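Local atomic coordinates of cellulosome protein dockerin type I (Clostridium thermocellum, PDB entry 2WZ8), a protein that probably binds carbohydrate as a family 35 carbohydrate-binding module of a cellulosomal protein, folded as a beta-sandwich that carries a bound calcium ion. Residues E12-A17 with G34-G39; V65-N70 with Y111-I116; V84-S89 with A138-K143. All coordinates share one frame; numbering follows the deposited sequence. Where two conformers were deposited one is given.

Contact 1: E12-A17 with G34-G39. With CA (calcium ion), chain B.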
loop_
_atom_site.group_PDB
_atom_site.type_symbol
_atom_site.label_atom_id
_atom_site.label_comp_id
_atom_site.label_asym_id
_atom_site.label_seq_id
_atom_site.Cartn_x
_atom_site.Cartn_y
_atom_site.Cartn_z
ATOM N N GLU A 12 -0.075 9.729 2.261
ATOM C CA GLU A 12 -1.427 9.176 2.319
ATOM C C GLU A 12 -1.714 8.407 1.048
ATOM O O GLU A 12 -1.363 8.847 -0.051
ATOM C CB GLU A 12 -2.461 10.277 2.504
ATOM C CG GLU A 12 -2.363 10.958 3.845
ATOM C CD GLU A 12 -2.818 10.124 5.064
ATOM O OE1 GLU A 12 -3.386 9.014 4.893
ATOM O OE2 GLU A 12 -2.587 10.624 6.217
ATOM N N ALA A 13 -2.398 7.276 1.170
ATOM C CA ALA A 13 -2.756 6.497 -0.011
ATOM C C ALA A 13 -3.616 7.337 -0.994
ATOM O O ALA A 13 -3.499 7.261 -2.211
ATOM C CB ALA A 13 -3.496 5.245 0.418
ATOM N N GLU A 14 -4.503 8.136 -0.417
ATOM C CA GLU A 14 -5.456 8.973 -1.155
ATOM C C GLU A 14 -4.873 10.284 -1.675
ATOM O O GLU A 14 -5.569 11.079 -2.289
ATOM C CB GLU A 14 -6.662 9.309 -0.280
ATOM C CG GLU A 14 -6.331 10.172 0.965
ATOM C CD GLU A 14 -5.953 9.398 2.227
ATOM O OE1 GLU A 14 -5.527 8.209 2.129
ATOM O OE2 GLU A 14 -6.071 9.964 3.329
ATOM N N ASP A 15 -3.596 10.514 -1.400
ATOM C CA ASP A 15 -2.926 11.739 -1.877
ATOM C C ASP A 15 -3.246 11.930 -3.360
ATOM O O ASP A 15 -3.120 10.994 -4.146
ATOM C CB ASP A 15 -1.415 11.595 -1.686
ATOM C CG ASP A 15 -0.615 12.847 -1.997
ATOM O OD1 ASP A 15 -0.953 13.601 -2.897
ATOM O OD2 ASP A 15 0.423 13.014 -1.356
ATOM N N PRO A 16 -3.645 13.145 -3.768
ATOM C CA PRO A 16 -4.064 13.305 -5.174
ATOM C C PRO A 16 -2.918 13.238 -6.180
ATOM O O PRO A 16 -3.137 13.145 -7.389
ATOM C CB PRO A 16 -4.767 14.664 -5.159
ATOM C CG PRO A 16 -4.132 15.377 -4.082
ATOM C CD PRO A 16 -3.953 14.358 -2.992
ATOM N N ALA A 17 -1.691 13.208 -5.673
ATOM C CA ALA A 17 -0.511 12.993 -6.525
ATOM C C ALA A 17 -0.378 11.552 -7.005
ATOM O O ALA A 17 0.300 11.265 -7.970
ATOM C CB ALA A 17 0.755 13.383 -5.780
ATOM N N GLY A 34 -6.187 10.880 7.762
ATOM C CA GLY A 34 -6.638 11.816 6.746
ATOM C C GLY A 34 -8.098 11.677 6.355
ATOM O O GLY A 34 -8.609 12.414 5.485
ATOM N N GLY A 35 -8.766 10.738 7.003
ATOM C CA GLY A 35 -10.164 10.435 6.765
ATOM C C GLY A 35 -10.489 9.690 5.487
ATOM O O GLY A 35 -11.647 9.522 5.112
ATOM N N GLN A 36 -9.460 9.150 4.871
ATOM C CA GLN A 36 -9.647 8.356 3.644
ATOM C C GLN A 36 -8.623 7.232 3.571
ATOM O O GLN A 36 -7.552 7.275 4.217
ATOM C CB GLN A 36 -9.470 9.221 2.375
ATOM C CG GLN A 36 -10.478 10.334 2.152
ATOM C CD GLN A 36 -10.152 11.048 0.830
ATOM O OE1 GLN A 36 -10.466 10.548 -0.223
ATOM N NE2 GLN A 36 -9.501 12.178 0.901
ATOM N N TYR A 37 -8.928 6.291 2.687
ATOM C CA TYR A 37 -8.056 5.143 2.340
ATOM C C TYR A 37 -8.291 4.793 0.894
ATOM O O TYR A 37 -9.167 5.379 0.225
ATOM C CB TYR A 37 -8.281 3.942 3.249
ATOM C CG TYR A 37 -9.623 3.320 3.017
ATOM C CD1 TYR A 37 -9.774 2.250 2.145
ATOM C CD2 TYR A 37 -10.756 3.826 3.642
ATOM C CE1 TYR A 37 -11.001 1.725 1.866
ATOM C CE2 TYR A 37 -12.019 3.272 3.370
ATOM C CZ TYR A 37 -12.119 2.226 2.506
ATOM O OH TYR A 37 -13.347 1.663 2.219
ATOM N N VAL A 38 -7.482 3.869 0.375
ATOM C CA VAL A 38 -7.690 3.334 -0.979
ATOM C C VAL A 38 -8.060 1.872 -0.876
ATOM O O VAL A 38 -7.399 1.102 -0.226
ATOM C CB VAL A 38 -6.472 3.589 -1.899
ATOM C CG1 VAL A 38 -6.662 2.883 -3.232
ATOM C CG2 VAL A 38 -6.315 5.047 -2.123
ATOM N N GLY A 39 -9.176 1.520 -1.516
ATOM C CA GLY A 39 -9.714 0.162 -1.532
ATOM C C GLY A 39 -9.742 -0.398 -2.935
ATOM O O GLY A 39 -9.446 0.283 -3.914
HETATM CA CA CA B . -5.331 7.854 4.564
HETATM O O HOH W 1 -7.827 12.796 -1.757
#
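Glu14 reaches from the loop after strand 9-12 across to Gln36. Glu14 CB lies 3.9 Å from Gln36 CB. CG, set between the backbone N and the carbonyl carbon (chi1 64°), packs closer on the same Gln36 CB and also touches the amide end at NE2. The chain then bends at chi2 (-89°), which turns Glu14 CD toward the metal and to 3.5 Å from Gln36 CB. Both carboxylate oxygens end on the calcium ion, Glu14 OE1 at 2.5 Å from it, a bidentate grip. The carbonyl O of Gln36 binds the same calcium ion at 2.3 Å; this Gln36 O stands only 3.1 Å from Glu14 OE1, a closeness of two acceptors that the shared cation makes tolerable. Glu12, also bent at chi2, supplies a single oxygen, OE1. This is the calcium site of a family 35 module with the beta-sandwich fold, completed by Ser33 O and by Asp142 through its O and OD1. A type I turn runs from Glu12 to Asp15, with both glutamates on the metal. Beside the metal site, Ala13 CB meets Val38 CG2 at 3.8 Å, and Leu49 of strand 49-56 touches both side chains. One water bridges loop and strand, donating to Glu14 O at 2.9 Å and accepting from Gln36 NE2, while Arg26 NE also binds Glu14 O.

Contact 2: V65-N70 with Y111-I116. With MG (magnesium ion), chain C.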
loop_
_atom_site.group_PDB
_atom_site.type_symbol
_atom_site.label_atom_id
_atom_site.label_comp_id
_atom_site.label_asym_id
_atom_site.label_seq_id
_atom_site.Cartn_x
_atom_site.Cartn_y
_atom_site.Cartn_z
ATOM N N VAL A 65 6.728 1.612 6.332
ATOM C CA VAL A 65 5.694 1.266 7.288
ATOM C C VAL A 65 4.342 1.479 6.592
ATOM O O VAL A 65 3.997 2.603 6.209
ATOM C CB VAL A 65 5.736 2.176 8.547
ATOM C CG1 VAL A 65 4.676 1.689 9.576
ATOM C CG2 VAL A 65 7.127 2.211 9.170
ATOM N N VAL A 66 3.614 0.401 6.415
ATOM C CA VAL A 66 2.333 0.419 5.714
ATOM C C VAL A 66 1.222 0.330 6.739
ATOM O O VAL A 66 1.170 -0.606 7.543
ATOM C CB VAL A 66 2.225 -0.761 4.716
ATOM C CG1 VAL A 66 0.885 -0.742 3.950
ATOM C CG2 VAL A 66 3.398 -0.779 3.710
ATOM N N GLN A 67 0.332 1.309 6.694
ATOM C CA GLN A 67 -0.880 1.300 7.532
ATOM C C GLN A 67 -2.051 0.841 6.683
ATOM O O GLN A 67 -2.302 1.384 5.631
ATOM C CB GLN A 67 -1.151 2.654 8.177
ATOM C CG GLN A 67 -2.334 2.620 9.144
ATOM C CD GLN A 67 -2.351 3.748 10.126
ATOM O OE1 GLN A 67 -3.277 4.594 10.129
ATOM N NE2 GLN A 67 -1.351 3.780 10.974
ATOM N N PHE A 68 -2.736 -0.177 7.168
ATOM C CA PHE A 68 -3.684 -0.943 6.343
ATOM C C PHE A 68 -4.810 -1.538 7.180
ATOM O O PHE A 68 -4.678 -1.668 8.409
ATOM C CB PHE A 68 -2.930 -2.058 5.582
ATOM C CG PHE A 68 -2.465 -3.180 6.472
ATOM C CD1 PHE A 68 -3.253 -4.303 6.661
ATOM C CD2 PHE A 68 -1.283 -3.059 7.189
ATOM C CE1 PHE A 68 -2.883 -5.302 7.521
ATOM C CE2 PHE A 68 -0.917 -4.047 8.082
ATOM C CZ PHE A 68 -1.710 -5.176 8.235
ATOM N N ALA A 69 -5.877 -1.953 6.483
ATOM C CA ALA A 69 -6.960 -2.738 7.082
ATOM C C ALA A 69 -7.176 -3.996 6.265
ATOM O O ALA A 69 -7.079 -3.976 5.057
ATOM C CB ALA A 69 -8.234 -1.924 7.226
ATOM N N ASN A 70 -7.490 -5.079 6.960
ATOM C CA ASN A 70 -7.782 -6.362 6.327
ATOM C C ASN A 70 -8.662 -7.203 7.234
ATOM O O ASN A 70 -8.175 -7.718 8.226
ATOM C CB ASN A 70 -6.499 -7.157 6.018
ATOM C CG ASN A 70 -6.803 -8.617 5.652
ATOM O OD1 ASN A 70 -7.908 -8.916 5.180
ATOM N ND2 ASN A 70 -5.856 -9.512 5.894
ATOM N N TYR A 111 -7.168 -0.130 11.567
ATOM C CA TYR A 111 -5.928 0.094 10.827
ATOM C C TYR A 111 -4.713 -0.185 11.697
ATOM O O TYR A 111 -4.598 0.345 12.798
ATOM C CB TYR A 111 -5.856 1.530 10.273
ATOM C CG TYR A 111 -6.960 1.812 9.291
ATOM C CD1 TYR A 111 -6.805 1.542 7.935
ATOM C CD2 TYR A 111 -8.160 2.355 9.702
ATOM C CE1 TYR A 111 -7.814 1.775 7.029
ATOM C CE2 TYR A 111 -9.194 2.577 8.793
ATOM C CZ TYR A 111 -9.007 2.308 7.447
ATOM O OH TYR A 111 -10.045 2.532 6.553
ATOM N N ARG A 112 -3.883 -1.087 11.206
ATOM C CA ARG A 112 -2.641 -1.452 11.886
ATOM C C ARG A 112 -1.486 -1.260 10.918
ATOM O O ARG A 112 -1.678 -0.854 9.770
ATOM C CB ARG A 112 -2.663 -2.915 12.394
ATOM C CG ARG A 112 -3.675 -3.191 13.518
ATOM C CD ARG A 112 -3.106 -2.954 14.954
ATOM N NE ARG A 112 -3.179 -1.558 15.317
ATOM C CZ ARG A 112 -4.313 -0.945 15.661
ATOM N NH1 ARG A 112 -5.460 -1.637 15.703
ATOM N NH2 ARG A 112 -4.288 0.344 15.975
ATOM N N THR A 113 -0.276 -1.524 11.391
ATOM C CA THR A 113 0.932 -1.331 10.557
ATOM C C THR A 113 1.755 -2.601 10.447
ATOM O O THR A 113 1.792 -3.481 11.332
ATOM C CB THR A 113 1.828 -0.206 11.062
ATOM O OG1 THR A 113 2.293 -0.514 12.373
ATOM C CG2 THR A 113 1.063 1.127 11.089
ATOM N N ASP A 114 2.463 -2.660 9.334
ATOM C CA ASP A 114 3.525 -3.665 9.118
ATOM C C ASP A 114 4.625 -3.036 8.291
ATOM O O ASP A 114 4.421 -2.023 7.631
ATOM C CB ASP A 114 2.981 -4.920 8.446
ATOM C CG ASP A 114 3.829 -6.141 8.722
ATOM O OD1 ASP A 114 4.818 -6.098 9.524
ATOM O OD2 ASP A 114 3.521 -7.182 8.101
ATOM N N ILE A 115 5.804 -3.615 8.402
ATOM C CA ILE A 115 7.009 -3.061 7.782
ATOM C C ILE A 115 7.496 -3.950 6.670
ATOM O O ILE A 115 7.581 -5.183 6.782
ATOM C CB ILE A 115 8.130 -2.869 8.823
ATOM C CG1 ILE A 115 7.642 -1.978 9.972
ATOM C CG2 ILE A 115 9.437 -2.321 8.166
ATOM C CD1 ILE A 115 8.564 -1.943 11.227
ATOM N N ILE A 116 7.848 -3.278 5.596
ATOM C CA ILE A 116 8.405 -3.902 4.406
ATOM C C ILE A 116 9.654 -3.137 3.991
ATOM O O ILE A 116 9.614 -1.935 3.824
ATOM C CB ILE A 116 7.421 -3.896 3.205
ATOM C CG1 ILE A 116 6.093 -4.586 3.547
ATOM C CG2 ILE A 116 8.056 -4.534 1.994
ATOM C CD1 ILE A 116 5.035 -4.385 2.519
HETATM MG MG MG C . 6.288 -7.459 10.216
HETATM O O HOH W 2 5.146 -9.166 9.008
HETATM O O HOH W 3 7.388 -7.213 8.453
HETATM O O HOH W 4 7.158 -5.616 10.899
HETATM O O HOH W 5 4.952 -7.509 11.921
HETATM O O HOH W 6 7.686 -8.674 10.911
#
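Val66 and Ile116 meet through their methyls, Val66 CG2 to Ile116 CD1 at 4.1 Å, beside the face of two antiparallel strands that bears Val66, Phe68 and Asp114 and that Arg112 extends at its exposed end. Phe68 CG stands between its backbone N and carbonyl carbon (chi1 71°), and the ring presents its edge to the partner strand: Asp114 N lies near the ring plane, and Phe68 CE2 is 4.0 Å from Asp114 CB. At the end of the pairing, Ala69 CB approaches the Tyr111 ring obliquely and off-centre, 4.2 Å from its centroid, a CH-pi contact. The other face carries Val65, Gln67, Thr113 and Ile115; Val65 CG1 touches Thr113 CB at 3.7 Å, and the Gln67 and Tyr111 side chains cross at about a right angle, Gln67 CG meeting Tyr111 CB. Between the faces, two hydrogen-bonded pairs, Val66 with Asp114 and Phe68 with Arg112, exchange four backbone bonds. The straightest is Val66 N to Asp114 O, 2.8 Å with 172° at the hydrogen. At the polar edge Asp114 OD1 binds a magnesium ion at 2.1 Å and takes a weak bond from Ile115 N; five waters complete six ligands. Asp114 OD2 accepts from one of these waters and is hydrogen-bonded to His100 NE2, so both carboxylate oxygens are engaged. Strand 112-120 is outermost in its four-stranded sheet, while strand 60-69 also pairs with strand 140-147; across the sandwich, Phe102 of strand 98-102 packs on Val66 and Ile116 and meets the Phe68 ring edge-to-face.

Contact 3: V84-S89 with A138-K143. With CA (calcium ion), chain B.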
loop_
_atom_site.group_PDB
_atom_site.type_symbol
_atom_site.label_atom_id
_atom_site.label_comp_id
_atom_site.label_asym_id
_atom_site.label_seq_id
_atom_site.Cartn_x
_atom_site.Cartn_y
_atom_site.Cartn_z
ATOM N N VAL A 84 -8.082 -14.541 7.454
ATOM C CA VAL A 84 -7.003 -14.816 6.529
ATOM C C VAL A 84 -6.176 -13.587 6.202
ATOM O O VAL A 84 -6.608 -12.458 6.347
ATOM C CB VAL A 84 -7.487 -15.434 5.235
ATOM C CG1 VAL A 84 -8.124 -16.814 5.525
ATOM C CG2 VAL A 84 -8.436 -14.498 4.505
ATOM N N ASP A 85 -4.973 -13.874 5.753
ATOM C CA ASP A 85 -4.037 -12.872 5.303
ATOM C C ASP A 85 -4.511 -12.427 3.926
ATOM O O ASP A 85 -5.160 -13.177 3.192
ATOM C CB ASP A 85 -2.627 -13.452 5.195
ATOM C CG ASP A 85 -1.922 -13.664 6.535
ATOM O OD1 ASP A 85 -2.466 -13.397 7.625
ATOM O OD2 ASP A 85 -0.738 -14.107 6.462
ATOM N N ARG A 86 -4.175 -11.199 3.572
ATOM C CA ARG A 86 -4.298 -10.685 2.205
ATOM C C ARG A 86 -2.918 -10.443 1.639
ATOM O O ARG A 86 -2.056 -9.817 2.260
ATOM C CB ARG A 86 -5.106 -9.390 2.175
ATOM C CG ARG A 86 -6.591 -9.608 2.100
ATOM C CD ARG A 86 -7.390 -8.358 1.852
ATOM N NE ARG A 86 -8.750 -8.651 1.405
ATOM C CZ ARG A 86 -9.572 -7.787 0.820
ATOM N NH1 ARG A 86 -9.198 -6.536 0.621
ATOM N NH2 ARG A 86 -10.801 -8.183 0.480
ATOM N N TYR A 87 -2.731 -10.949 0.435
ATOM C CA TYR A 87 -1.455 -10.797 -0.284
ATOM C C TYR A 87 -1.440 -9.510 -1.072
ATOM O O TYR A 87 -2.415 -9.116 -1.664
ATOM C CB TYR A 87 -1.270 -11.987 -1.225
ATOM C CG TYR A 87 0.038 -12.018 -1.999
ATOM C CD1 TYR A 87 1.183 -12.556 -1.439
ATOM C CD2 TYR A 87 0.118 -11.515 -3.275
ATOM C CE1 TYR A 87 2.349 -12.618 -2.125
ATOM C CE2 TYR A 87 1.329 -11.557 -3.988
ATOM C CZ TYR A 87 2.432 -12.104 -3.395
ATOM O OH TYR A 87 3.621 -12.168 -4.091
ATOM N N CYS A 88 -0.286 -8.888 -1.098
ATOM C CA CYS A 88 -0.016 -7.785 -1.993
ATOM C C CYS A 88 1.338 -7.874 -2.655
ATOM O O CYS A 88 2.305 -8.229 -2.009
ATOM C CB CYS A 88 -0.141 -6.452 -1.248
ATOM S SG CYS A 88 -0.287 -4.987 -2.265
ATOM N N SER A 89 1.378 -7.509 -3.933
ATOM C CA SER A 89 2.621 -7.333 -4.680
ATOM C C SER A 89 3.042 -5.881 -4.537
ATOM O O SER A 89 2.238 -4.962 -4.684
ATOM C CB SER A 89 2.395 -7.623 -6.192
ATOM O OG SER A 89 2.013 -8.975 -6.413
ATOM N N ALA A 138 -5.448 -7.141 -2.297
ATOM C CA ALA A 138 -4.571 -6.521 -1.290
ATOM C C ALA A 138 -5.383 -5.962 -0.125
ATOM O O ALA A 138 -6.574 -5.739 -0.258
ATOM C CB ALA A 138 -3.739 -5.381 -1.920
ATOM N N PRO A 139 -4.748 -5.757 1.025
ATOM C CA PRO A 139 -5.452 -4.993 2.046
ATOM C C PRO A 139 -5.807 -3.599 1.527
ATOM O O PRO A 139 -5.207 -3.090 0.566
ATOM C CB PRO A 139 -4.423 -4.861 3.160
ATOM C CG PRO A 139 -3.126 -4.948 2.479
ATOM C CD PRO A 139 -3.318 -5.897 1.346
ATOM N N ASN A 140 -6.750 -2.981 2.227
ATOM C CA ASN A 140 -7.015 -1.545 2.039
ATOM C C ASN A 140 -5.827 -0.768 2.621
ATOM O O ASN A 140 -5.366 -1.064 3.718
ATOM C CB ASN A 140 -8.315 -1.139 2.720
ATOM C CG ASN A 140 -9.528 -1.751 2.091
ATOM O OD1 ASN A 140 -9.452 -2.309 0.995
ATOM N ND2 ASN A 140 -10.653 -1.631 2.761
ATOM N N ILE A 141 -5.337 0.213 1.882
ATOM C CA ILE A 141 -4.144 0.966 2.271
ATOM C C ILE A 141 -4.534 2.368 2.691
ATOM O O ILE A 141 -5.209 3.084 1.959
ATOM C CB ILE A 141 -3.079 0.993 1.182
ATOM C CG1 ILE A 141 -2.764 -0.431 0.688
ATOM C CG2 ILE A 141 -1.820 1.766 1.639
ATOM C CD1 ILE A 141 -2.069 -1.284 1.617
ATOM N N ASP A 142 -4.135 2.723 3.908
ATOM C CA ASP A 142 -4.417 4.048 4.497
ATOM C C ASP A 142 -3.336 5.088 4.148
ATOM O O ASP A 142 -3.600 6.205 3.667
ATOM C CB ASP A 142 -4.587 3.881 6.006
ATOM C CG ASP A 142 -4.966 5.154 6.728
ATOM O OD1 ASP A 142 -5.253 6.183 6.066
ATOM O OD2 ASP A 142 -5.062 5.082 7.976
ATOM N N LYS A 143 -2.108 4.705 4.432
ATOM C CA LYS A 143 -0.915 5.537 4.223
ATOM C C LYS A 143 0.330 4.664 4.329
ATOM O O LYS A 143 0.264 3.530 4.768
ATOM C CB LYS A 143 -0.836 6.689 5.242
ATOM C CG LYS A 143 -0.772 6.257 6.658
ATOM C CD LYS A 143 -0.409 7.407 7.592
ATOM C CE LYS A 143 -0.517 7.044 9.047
ATOM N NZ LYS A 143 -0.035 8.118 9.991
HETATM CA CA CA B . -5.331 7.854 4.564
#
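Arg86 packs on the Ala138-Pro139 peptide, Arg86 CB lying 4.0 Å from Pro139 CD. Arg86 CG is anti to the carbonyl carbon; chi2 (-171°) extends the chain beyond it and carries Arg86 CD to 3.5 Å from Ala138 O. Arg86 NH1 gives Ala138 O a weak, bent hydrogen bond of 2.9 Å, with 130° at the hydrogen; Pro139 CA lies at the guanidinium edge, near its plane. The stronger partner of the group is elsewhere: NE forms a salt bridge with Glu72. Two residues on, Cys88 SG is anti to its backbone N (chi1 -164°) and packs on Ala138 CB at 3.5 Å, while Cys88 CB touches Pro139 CD. The contact spans the beta-sandwich, joining the start of strand 86-92 in one sheet to the loop that leads into strand 140-147 in the other; Phe102 touches both Cys88 and Pro139. Tyr87 turns its side chain from Ala138, and its OH bonds to Glu97; Tyr87 O meets Ala138 CA at 3.4 Å in a CA-H...O contact. Farther along, Asp142 and Lys143 both face Gln67 in a classic beta bulge, and Asp142 joins the calcium site.

Contacts 1 and 3 both touch the calcium ion. Their centres are 14 Å apart, yet backbone bonds probably join them, Val38 N to Ile141 O at 2.9 Å and Ala13 N to Asp142 O at 3.0 Å. Contact 2, whose centre is 8 Å from that of contact 3, continues the sheet: Gln67 O lies 2.8 Å from Asp142 N and Gln67 N 2.9 Å from Lys143 O, probable hydrogen bonds at the bulge. Contact 2 also reaches contact 1, where Tyr37 CD2 packs 3.3 Å from Tyr111 OH. The magnesium ion of contact 2 is a separate site, about 12 Å from the Pro139 side chain.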